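Putative lipoprotein YcdA (Bacillus subtilis subsp. subtilis str. 168, PDB 4R4G) is of unknown function but is probably a membrane-anchored lipoprotein, built from an Ig-like N-terminal domain and a C-terminal α+β domain joined by a kinked helix. Local coordinates at residues A15-K20 / V45-T50. Sequence-based numbering, arbitrary orientation.
Sequences AQVKIK and VAVKNT
V17 and V47 face each other in a non-hydrogen-bonded antiparallel pair, CG2 of V17 lying 4.3 Å from CG1 of V47. In V47 CG1 is anti to the backbone N (chi1 -172°), whereas CG2 of V17 sits anti to its carbonyl carbon; CG1 of V47 also reaches CB of A15. At the next non-hydrogen-bonded pair, two residues along, CG1 of I19 meets CG1 of V45. This apolar face turns inward: V17, V47 and A15 touch Y112, I19 touches L110, and F127 lies against V17 and I19, all from the opposing sheet of the Ig-like β-sandwich. The two segments belong to the central strands 16-25 and 39-48 of the other sheet; the pieces 16-20 and 45-48 run 161° apart, close to antiparallel. Four backbone hydrogen bonds fix the register: K48 N to Q16 O measures 2.8 Å and K18 N to A46 O 2.9 Å, each returned by the reciprocal bond. On the face carrying Q16, K18, A46 and K48, CB of A46 lies 3.8 Å from CE of K20, whose chain is extended beyond CG and whose NZ forms a salt bridge with E95. Q16 and K48 run side by side in the same direction. Farther along, T50 sets CG2 3.7 Å from CB of Q16, while its OG1 makes weak hydrogen bonds to the carbonyls of S12 and D13. NZ of K18 and NZ of K48 stand 5.4 Å apart, where their like charges probably repel.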
ATOM      1  N   ALA A  15     -14.787   3.607 -38.456  1.00 86.12           N
ATOM      2  CA  ALA A  15     -13.737   3.257 -37.486  1.00 84.72           C
ATOM      3  C   ALA A  15     -13.895   1.838 -36.941  1.00 86.83           C
ATOM      4  O   ALA A  15     -14.999   1.296 -36.945  1.00 84.87           O
ATOM      5  CB  ALA A  15     -13.720   4.249 -36.335  1.00 82.89           C
ATOM      6  N   GLN A  16     -12.780   1.234 -36.486  1.00 84.45           N
ATOM      7  CA  GLN A  16     -12.767  -0.094 -35.877  1.00 84.82           C
ATOM      8  C   GLN A  16     -12.138   0.003 -34.494  1.00 86.82           C
ATOM      9  O   GLN A  16     -11.003   0.472 -34.360  1.00 88.45           O
ATOM     10  CB  GLN A  16     -12.042  -1.140 -36.747  1.00 90.24           C
ATOM     11  CG  GLN A  16     -12.070  -2.555 -36.133  1.00110.96           C
ATOM     12  CD  GLN A  16     -11.017  -3.501 -36.656  1.00135.54           C
ATOM     13  OE1 GLN A  16     -11.330  -4.528 -37.275  1.00135.82           O
ATOM     14  NE2 GLN A  16      -9.750  -3.206 -36.375  1.00123.29           N
ATOM     15  N   VAL A  17     -12.872  -0.439 -33.463  1.00 79.25           N
ATOM     16  CA  VAL A  17     -12.376  -0.368 -32.097  1.00 77.09           C
ATOM     17  C   VAL A  17     -12.145  -1.772 -31.567  1.00 82.85           C
ATOM     18  O   VAL A  17     -12.995  -2.647 -31.719  1.00 83.83           O
ATOM     19  CB  VAL A  17     -13.325   0.452 -31.185  1.00 76.68           C
ATOM     20  CG1 VAL A  17     -12.743   0.641 -29.789  1.00 74.40           C
ATOM     21  CG2 VAL A  17     -13.646   1.799 -31.810  1.00 75.54           C
ATOM     22  N   LYS A  18     -10.984  -1.972 -30.954  1.00 79.51           N
ATOM     23  CA  LYS A  18     -10.588  -3.228 -30.346  1.00 80.41           C
ATOM     24  C   LYS A  18     -10.242  -2.964 -28.907  1.00 81.20           C
ATOM     25  O   LYS A  18      -9.469  -2.047 -28.632  1.00 80.97           O
ATOM     26  CB  LYS A  18      -9.375  -3.853 -31.079  1.00 87.73           C
ATOM     27  CG  LYS A  18      -9.440  -3.808 -32.616  1.00114.00           C
ATOM     28  CD  LYS A  18      -8.328  -4.629 -33.282  1.00129.56           C
ATOM     29  CE  LYS A  18      -7.409  -3.780 -34.127  1.00140.19           C
ATOM     30  NZ  LYS A  18      -7.011  -4.479 -35.377  1.00152.02           N
ATOM     31  N   ILE A  19     -10.801  -3.750 -27.984  1.00 75.22           N
ATOM     32  CA  ILE A  19     -10.467  -3.629 -26.578  1.00 73.52           C
ATOM     33  C   ILE A  19      -9.355  -4.637 -26.289  1.00 84.37           C
ATOM     34  O   ILE A  19      -9.609  -5.845 -26.220  1.00 86.96           O
ATOM     35  CB  ILE A  19     -11.688  -3.820 -25.668  1.00 73.38           C
ATOM     36  CG1 ILE A  19     -12.773  -2.799 -25.999  1.00 71.18           C
ATOM     37  CG2 ILE A  19     -11.254  -3.756 -24.214  1.00 71.02           C
ATOM     38  CD1 ILE A  19     -13.931  -2.901 -25.182  1.00 77.45           C
ATOM     39  N   LYS A  20      -8.126  -4.140 -26.148  1.00 82.38           N
ATOM     40  CA  LYS A  20      -6.947  -4.969 -25.948  1.00 84.39           C
ATOM     41  C   LYS A  20      -6.836  -5.501 -24.513  1.00 89.16           C
ATOM     42  O   LYS A  20      -6.421  -6.648 -24.352  1.00 92.93           O
ATOM     43  CB  LYS A  20      -5.669  -4.226 -26.375  1.00 87.47           C
ATOM     44  CG  LYS A  20      -5.683  -3.832 -27.853  1.00 96.49           C
ATOM     45  CD  LYS A  20      -4.279  -3.783 -28.463  1.00116.32           C
ATOM     46  CE  LYS A  20      -4.324  -3.895 -29.978  1.00129.39           C
ATOM     47  NZ  LYS A  20      -2.995  -3.690 -30.617  1.00138.48           N
ATOM     48  N   VAL A  45      -7.457   0.346 -25.407  1.00 67.19           N
ATOM     49  CA  VAL A  45      -8.167   0.253 -26.670  1.00 68.02           C
ATOM     50  C   VAL A  45      -7.218   0.558 -27.817  1.00 76.95           C
ATOM     51  O   VAL A  45      -6.152   1.135 -27.605  1.00 77.85           O
ATOM     52  CB  VAL A  45      -9.428   1.184 -26.733  1.00 69.43           C
ATOM     53  CG1 VAL A  45     -10.467   0.808 -25.677  1.00 66.93           C
ATOM     54  CG2 VAL A  45      -9.055   2.668 -26.648  1.00 68.62           C
ATOM     55  N   ALA A  46      -7.653   0.203 -29.033  1.00 76.16           N
ATOM     56  CA  ALA A  46      -7.002   0.460 -30.307  1.00 79.50           C
ATOM     57  C   ALA A  46      -8.059   0.892 -31.270  1.00 84.81           C
ATOM     58  O   ALA A  46      -9.104   0.241 -31.349  1.00 83.80           O
ATOM     59  CB  ALA A  46      -6.301  -0.785 -30.804  1.00 83.49           C
ATOM     60  N   VAL A  47      -7.845   2.029 -31.946  1.00 83.95           N
ATOM     61  CA  VAL A  47      -8.829   2.551 -32.895  1.00 84.39           C
ATOM     62  C   VAL A  47      -8.191   2.613 -34.285  1.00 95.47           C
ATOM     63  O   VAL A  47      -7.264   3.391 -34.501  1.00 97.34           O
ATOM     64  CB  VAL A  47      -9.452   3.918 -32.465  1.00 84.79           C
ATOM     65  CG1 VAL A  47     -10.608   4.317 -33.389  1.00 83.45           C
ATOM     66  CG2 VAL A  47      -9.934   3.872 -31.021  1.00 81.50           C
ATOM     67  N   LYS A  48      -8.682   1.769 -35.212  1.00 95.89           N
ATOM     68  CA  LYS A  48      -8.244   1.705 -36.619  1.00100.29           C
ATOM     69  C   LYS A  48      -9.188   2.540 -37.484  1.00105.07           C
ATOM     70  O   LYS A  48     -10.409   2.390 -37.359  1.00102.33           O
ATOM     71  CB  LYS A  48      -8.207   0.234 -37.107  1.00105.29           C
ATOM     72  CG  LYS A  48      -7.585   0.034 -38.493  1.00126.64           C
ATOM     73  CD  LYS A  48      -6.764  -1.264 -38.609  1.00138.05           C
ATOM     74  CE  LYS A  48      -6.164  -1.411 -39.992  1.00146.05           C
ATOM     75  NZ  LYS A  48      -5.133  -2.477 -40.058  1.00152.43           N
ATOM     76  N   ASN A  49      -8.644   3.432 -38.335  1.00105.35           N
ATOM     77  CA  ASN A  49      -9.479   4.246 -39.229  1.00105.54           C
ATOM     78  C   ASN A  49      -9.835   3.380 -40.439  1.00115.10           C
ATOM     79  O   ASN A  49      -8.978   3.158 -41.294  1.00119.16           O
ATOM     80  CB  ASN A  49      -8.769   5.559 -39.636  1.00105.04           C
ATOM     81  CG  ASN A  49      -9.542   6.500 -40.555  1.00117.57           C
ATOM     82  OD1 ASN A  49     -10.647   6.218 -41.038  1.00108.10           O
ATOM     83  ND2 ASN A  49      -8.959   7.657 -40.831  1.00108.92           N
ATOM     84  N   THR A  50     -11.079   2.850 -40.490  1.00111.01           N
ATOM     85  CA  THR A  50     -11.517   1.992 -41.602  1.00113.30           C
ATOM     86  C   THR A  50     -12.057   2.822 -42.784  1.00119.62           C
ATOM     87  O   THR A  50     -12.319   2.259 -43.850  1.00121.68           O
ATOM     88  CB  THR A  50     -12.546   0.930 -41.154  1.00115.32           C
ATOM     89  OG1 THR A  50     -13.638   1.540 -40.474  1.00110.44           O
ATOM     90  CG2 THR A  50     -11.927  -0.176 -40.321  1.00112.42           C
TER